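Local coordinates for dehydroascorbate reductase (Chlamydomonas reinhardtii, PDB 5XFT), which probably catalyses the glutathione-dependent reduction of L-dehydroascorbate to L-ascorbate, as a member of the DHAR family in the glutathione S-transferase superfamily, at residues A[94-97]-A[98-101]; A[116-119]-A[120-124]; A[123-126]-A[127-131]. All coordinates share one frame; numbering follows the deposited sequence.

Contact 1. Residues A[94-97]-A[98-101]; sequences SVPA and EIGA
Pro-96 and Ile-99 are the two ends of a type I beta turn, which runs into a type II turn, Glu-98 to Ala-101, so that Glu-98 and Ile-99 belong to both. The first turn is closed by a weak hydrogen bond from Ile-99 N to Pro-96 O, long at 3.4 Å but nearly straight, with an N-H...O angle of 164°. Ala-101 N closes the second on Glu-98 O, also weakly, at 3.4 Å. Gly-100 sits in the third position of that turn with phi at 70°, a value that residues bearing a side chain adopt less readily. One water donates to both Pro-96 O, at 3.0 Å, and Ile-99 O, at 3.1 Å; it gives Pro-96 O a second donor and ties the two turns together.

The apolar contact is made by the Ile-99 chain, which lies alongside the proline ring and points the same way. Its CG1 stands anti to the carbonyl carbon, beside the backbone N (chi1 -66°), and the extended continuation delivers the terminal methyl to the ring: Ile-99 CD1 is 3.9 Å from Pro-96 CD and little farther from Pro-96 CG. Val-95 reaches the same methyl, its CG1 lying 4.3 Å from Ile-99 CD1. In the second turn, Ala-101 CB approaches Ala-97 O at 3.8 Å. The Glu-98 carboxylate leads away from this cluster and is poorly ordered.

Residues 94-101 belong to the loop joining helix 75-85 to helix 103-112, the connection from the thioredoxin-like part to the helical part of a glutathione S-transferase fold. Its apolar side rests on helix 118-138, where Val-95, Pro-96 and Ile-99 all touch Tyr-135 and Ile-99 also meets Met-132.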
loop_
_atom_site.group_PDB
_atom_site.type_symbol
_atom_site.label_atom_id
_atom_site.label_comp_id
_atom_site.label_asym_id
_atom_site.label_seq_id
_atom_site.Cartn_x
_atom_site.Cartn_y
_atom_site.Cartn_z
ATOM N N SER A 94 -10.014 13.946 4.247
ATOM C CA SER A 94 -9.926 15.355 3.896
ATOM C C SER A 94 -8.631 15.698 3.174
ATOM O O SER A 94 -8.505 16.816 2.666
ATOM C CB SER A 94 -10.047 16.228 5.150
ATOM O OG SER A 94 -11.054 15.743 6.024
ATOM N N VAL A 95 -7.685 14.768 3.106
ATOM C CA VAL A 95 -6.361 15.049 2.533
ATOM C C VAL A 95 -6.498 15.394 1.056
ATOM O O VAL A 95 -7.179 14.665 0.310
ATOM C CB VAL A 95 -5.436 13.851 2.726
ATOM C CG1 VAL A 95 -4.030 14.199 2.233
ATOM C CG2 VAL A 95 -5.414 13.432 4.179
ATOM N N PRO A 96 -5.873 16.476 0.582
ATOM C CA PRO A 96 -5.900 16.790 -0.851
ATOM C C PRO A 96 -5.273 15.683 -1.690
ATOM O O PRO A 96 -4.347 14.987 -1.263
ATOM C CB PRO A 96 -5.083 18.083 -0.953
ATOM C CG PRO A 96 -5.153 18.687 0.401
ATOM C CD PRO A 96 -5.239 17.547 1.375
ATOM N N ALA A 97 -5.783 15.549 -2.918
ATOM C CA ALA A 97 -5.355 14.464 -3.797
ATOM C C ALA A 97 -3.881 14.581 -4.170
ATOM O O ALA A 97 -3.183 13.566 -4.272
ATOM C CB ALA A 97 -6.220 14.440 -5.056
ATOM N N GLU A 98 -3.388 15.806 -4.374
ATOM C CA GLU A 98 -2.050 15.994 -4.928
ATOM C C GLU A 98 -0.951 15.469 -4.011
ATOM O O GLU A 98 0.184 15.286 -4.467
ATOM C CB GLU A 98 -1.804 17.475 -5.218
ATOM C CG GLU A 98 -1.639 18.314 -3.963
ATOM C CD GLU A 98 -1.337 19.771 -4.257
ATOM O OE1 GLU A 98 -0.319 20.282 -3.741
ATOM O OE2 GLU A 98 -2.120 20.405 -4.997
ATOM N N ILE A 99 -1.260 15.211 -2.746
ATOM C CA ILE A 99 -0.253 14.864 -1.751
ATOM C C ILE A 99 0.039 13.370 -1.814
ATOM O O ILE A 99 -0.881 12.542 -1.793
ATOM C CB ILE A 99 -0.711 15.288 -0.348
ATOM C CG1 ILE A 99 -0.787 16.816 -0.280
ATOM C CG2 ILE A 99 0.220 14.746 0.717
ATOM C CD1 ILE A 99 -1.401 17.344 0.981
ATOM N N GLY A 100 1.323 13.024 -1.885
ATOM C CA GLY A 100 1.713 11.651 -2.104
ATOM C C GLY A 100 1.416 11.143 -3.490
ATOM O O GLY A 100 1.617 9.955 -3.755
ATOM N N ALA A 101 0.954 12.011 -4.391
ATOM C CA ALA A 101 0.548 11.558 -5.713
ATOM C C ALA A 101 1.719 11.057 -6.547
ATOM O O ALA A 101 1.505 10.274 -7.475
ATOM C CB ALA A 101 -0.177 12.679 -6.461
HETATM O O HOH W 1 -3.838 12.053 -0.841
#

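Contact 2. Residues A[116-119]-A[120-124]; sequences AEVA and DKVAA
Asp-120 meets the preceding residues through its CB, 3.6 Å from Glu-117 O, near the beginning of helix 118-138. Its backbone N donates to a water at 3.2 Å; the same water donates to Ala-116 O at 2.6 Å and so bridges Ala-116 to Asp-120.

Lys-121 is held twice by Glu-117. Its N donates to Glu-117 O at 3.0 Å in an ordinary i to i+4 helical bond, and its side chain doubles back to the carboxylate of the same residue. Bends at chi2 and chi4, each -55°, fold the ammonium group round to Glu-117, whose CG occupies the crowded position between backbone N and carbonyl carbon and whose chain then runs out extended. The two chains meet at a slant. Lys-121 NZ lies 3.4 Å from Glu-117 OE1, a salt bridge with a weak hydrogen bond, and 3.6 Å from Glu-117 OE2, thus close to both oxygens. Both side chains also touch Ala-109 of helix 103-112, and Lys-121 reaches Ile-110 there.

Val-122 N bonds to Val-118 O at 2.8 Å. On the same flank Val-122 CG2 is 4.2 Å from Val-118 CG1, a light apolar touch one helical turn apart. Ala-123 N then donates to Ala-119 O, and Ala-124 N continues the series to Asp-120 O.

A methionine in place of Lys-121 would probably leave the Glu-117 carboxylate without its positive mate and freer to turn. The long i to i+4 ion pair, on a partly exposed flank, is likely to add modestly to what the backbone bonds already fix, while the lysine chain, which touches two apolar residues of helix 103-112, probably gains from packing there as well.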
loop_
_atom_site.group_PDB
_atom_site.type_symbol
_atom_site.label_atom_id
_atom_site.label_comp_id
_atom_site.label_asym_id
_atom_site.label_seq_id
_atom_site.Cartn_x
_atom_site.Cartn_y
_atom_site.Cartn_z
ATOM N N ALA A 116 20.701 9.813 -15.503
ATOM C CA ALA A 116 20.730 11.246 -15.782
ATOM C C ALA A 116 19.594 11.985 -15.087
ATOM O O ALA A 116 19.763 13.140 -14.684
ATOM C CB ALA A 116 20.679 11.487 -17.290
ATOM N N GLU A 117 18.442 11.343 -14.925
ATOM C CA GLU A 117 17.292 11.951 -14.271
ATOM C C GLU A 117 17.232 11.670 -12.770
ATOM O O GLU A 117 16.274 12.100 -12.111
ATOM C CB GLU A 117 16.003 11.455 -14.931
ATOM C CG GLU A 117 15.907 9.942 -14.984
ATOM C CD GLU A 117 14.491 9.445 -15.178
ATOM O OE1 GLU A 117 13.823 9.918 -16.122
ATOM O OE2 GLU A 117 14.044 8.585 -14.386
ATOM N N VAL A 118 18.227 10.972 -12.216
ATOM C CA VAL A 118 18.141 10.529 -10.825
ATOM C C VAL A 118 18.130 11.723 -9.879
ATOM O O VAL A 118 17.314 11.790 -8.956
ATOM C CB VAL A 118 19.285 9.554 -10.493
ATOM C CG1 VAL A 118 19.613 9.612 -9.017
ATOM C CG2 VAL A 118 18.880 8.144 -10.856
ATOM N N ALA A 119 19.029 12.685 -10.093
ATOM C CA ALA A 119 19.081 13.845 -9.206
ATOM C C ALA A 119 17.731 14.559 -9.148
ATOM O O ALA A 119 17.235 14.907 -8.064
ATOM C CB ALA A 119 20.185 14.798 -9.669
ATOM N N ASP A 120 17.109 14.760 -10.312
ATOM C CA ASP A 120 15.794 15.393 -10.352
ATOM C C ASP A 120 14.768 14.561 -9.598
ATOM O O ASP A 120 13.978 15.094 -8.811
ATOM C CB ASP A 120 15.346 15.612 -11.800
ATOM C CG ASP A 120 16.219 16.610 -12.546
ATOM O OD1 ASP A 120 16.956 17.380 -11.888
ATOM O OD2 ASP A 120 16.166 16.622 -13.796
ATOM N N LYS A 121 14.774 13.242 -9.814
ATOM C CA LYS A 121 13.789 12.389 -9.154
ATOM C C LYS A 121 13.961 12.403 -7.636
ATOM O O LYS A 121 12.975 12.364 -6.890
ATOM C CB LYS A 121 13.891 10.967 -9.702
ATOM C CG LYS A 121 13.350 10.817 -11.121
ATOM C CD LYS A 121 11.911 11.324 -11.227
ATOM C CE LYS A 121 11.308 11.050 -12.600
ATOM N NZ LYS A 121 12.129 11.599 -13.712
ATOM N N VAL A 122 15.206 12.454 -7.160
ATOM C CA VAL A 122 15.458 12.604 -5.732
ATOM C C VAL A 122 14.830 13.892 -5.223
ATOM O O VAL A 122 14.150 13.908 -4.181
ATOM C CB VAL A 122 16.974 12.561 -5.452
ATOM C CG1 VAL A 122 17.264 12.909 -3.994
ATOM C CG2 VAL A 122 17.542 11.195 -5.785
ATOM N N ALA A 123 15.030 14.991 -5.956
ATOM C CA ALA A 123 14.441 16.260 -5.537
ATOM C C ALA A 123 12.917 16.158 -5.447
ATOM O O ALA A 123 12.313 16.521 -4.426
ATOM C CB ALA A 123 14.869 17.370 -6.496
ATOM N N ALA A 124 12.285 15.628 -6.500
ATOM C CA ALA A 124 10.828 15.511 -6.524
ATOM C C ALA A 124 10.324 14.629 -5.386
ATOM O O ALA A 124 9.345 14.969 -4.701
ATOM C CB ALA A 124 10.379 14.961 -7.876
HETATM O O HOH W 2 18.752 14.889 -13.004
#

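Contact 3. Residues A[123-126]-A[127-131]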
loop_
_atom_site.group_PDB
_atom_site.type_symbol
_atom_site.label_atom_id
_atom_site.label_comp_id
_atom_site.label_asym_id
_atom_site.label_seq_id
_atom_site.Cartn_x
_atom_site.Cartn_y
_atom_site.Cartn_z
ATOM N N ALA A 123 15.030 14.991 -5.956
ATOM C CA ALA A 123 14.441 16.260 -5.537
ATOM C C ALA A 123 12.917 16.158 -5.447
ATOM O O ALA A 123 12.313 16.521 -4.426
ATOM C CB ALA A 123 14.869 17.370 -6.496
ATOM N N ALA A 124 12.285 15.628 -6.500
ATOM C CA ALA A 124 10.828 15.511 -6.524
ATOM C C ALA A 124 10.324 14.629 -5.386
ATOM O O ALA A 124 9.345 14.969 -4.701
ATOM C CB ALA A 124 10.379 14.961 -7.876
ATOM N N LEU A 125 10.981 13.486 -5.171
ATOM C CA LEU A 125 10.623 12.619 -4.054
ATOM C C LEU A 125 10.614 13.398 -2.752
ATOM O O LEU A 125 9.665 13.296 -1.961
ATOM C CB LEU A 125 11.594 11.439 -3.950
ATOM C CG LEU A 125 11.340 10.558 -2.724
ATOM C CD1 LEU A 125 9.994 9.851 -2.871
ATOM C CD2 LEU A 125 12.458 9.553 -2.493
ATOM N N GLU A 126 11.649 14.210 -2.526
ATOM C CA GLU A 126 11.729 14.908 -1.250
ATOM C C GLU A 126 10.661 15.993 -1.144
ATOM O O GLU A 126 10.230 16.338 -0.038
ATOM C CB GLU A 126 13.128 15.488 -1.033
ATOM C CG GLU A 126 13.382 15.788 0.453
ATOM C CD GLU A 126 14.148 17.077 0.719
ATOM O OE1 GLU A 126 13.607 18.179 0.464
ATOM O OE2 GLU A 126 15.272 16.984 1.254
ATOM N N GLU A 127 10.223 16.551 -2.275
ATOM C CA GLU A 127 9.051 17.422 -2.221
ATOM C C GLU A 127 7.805 16.649 -1.778
ATOM O O GLU A 127 7.002 17.150 -0.979
ATOM C CB GLU A 127 8.820 18.093 -3.575
ATOM C CG GLU A 127 7.466 18.767 -3.682
ATOM C CD GLU A 127 7.350 19.691 -4.877
ATOM O OE1 GLU A 127 6.889 20.833 -4.685
ATOM O OE2 GLU A 127 7.704 19.284 -6.005
ATOM N N GLN A 128 7.631 15.424 -2.280
ATOM C CA GLN A 128 6.487 14.615 -1.863
ATOM C C GLN A 128 6.529 14.333 -0.364
ATOM O O GLN A 128 5.549 14.573 0.359
ATOM C CB GLN A 128 6.460 13.308 -2.658
ATOM C CG GLN A 128 6.291 13.499 -4.153
ATOM C CD GLN A 128 4.870 13.839 -4.539
ATOM O OE1 GLN A 128 3.921 13.227 -4.052
ATOM N NE2 GLN A 128 4.713 14.813 -5.426
ATOM N N LEU A 129 7.664 13.820 0.120
ATOM C CA LEU A 129 7.808 13.534 1.543
ATOM C C LEU A 129 7.637 14.793 2.380
ATOM O O LEU A 129 7.175 14.730 3.526
ATOM C CB LEU A 129 9.169 12.902 1.815
ATOM C CG LEU A 129 9.422 11.532 1.197
ATOM C CD1 LEU A 129 10.838 11.079 1.507
ATOM C CD2 LEU A 129 8.413 10.540 1.735
ATOM N N ALA A 130 8.017 15.947 1.828
ATOM C CA ALA A 130 7.811 17.205 2.534
ATOM C C ALA A 130 6.325 17.516 2.664
ATOM O O ALA A 130 5.851 17.878 3.745
ATOM C CB ALA A 130 8.541 18.338 1.815
ATOM N N GLY A 131 5.575 17.385 1.569
ATOM C CA GLY A 131 4.135 17.565 1.614
ATOM C C GLY A 131 3.465 16.708 2.670
ATOM O O GLY A 131 2.735 17.221 3.529
#
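Leu-125 and Leu-129 project from the same flank of helix 118-138, one turn apart, with Leu-125 CG 4.3 Å from Leu-129 CD1. With CG anti to its own carbonyl carbon (chi1 -65°), Leu-129 brings CG to 3.6 Å from Leu-125 O. Beneath the pair, Leu-129 N bonds to Leu-125 O at 2.9 Å. Both leucines are buried: Leu-125 packs on Leu-103 and Ile-110 of helix 103-112, Leu-129 on Trp-175, Leu-177 and Phe-181, and each also meets helix 153-173. They belong to the core of the all-helical C-terminal domain of the glutathione S-transferase fold.

The polar chains leave by other flanks. Glu-126 carries its carboxylate to a salt bridge between OE2 and Arg-180 NH2. Gln-128 CB lies 3.3 Å from Leu-125 O, and Gln-128 CG 3.4 Å from Ala-124 O. The chain then bends at chi2 (-76°), and Gln-128 OE1 accepts a hydrogen bond from Lys-102 N, just before helix 103-112. Ala-130 CB comes within 3.2 Å of Glu-126 O, while Ala-130 N donates to that oxygen from 37° above the carbonyl plane.

Contacts 2 and 3 follow each other along helix 118-138, with centres 11 Å apart and Ala-123 and Ala-124 in common. Contact 1 comes from the loop before helix 103-112 and packs against helix 118-138 beyond contact 2: its centre is 13 Å from that of contact 3, where Gln-128 OE1 lies 3.2 Å from Ala-101 N and Ile-99 CG2 approaches Gly-131 C at 4.3 Å. Contacts 1 and 2 do not touch, their nearest atoms being about 9 Å apart. All three lie in or against the helical domain. By analogy with related enzymes, catalysis probably centres on the thioredoxin-like domain, where Cys-21 and Cys-24 form a CxxC pattern at the start of helix 22-33.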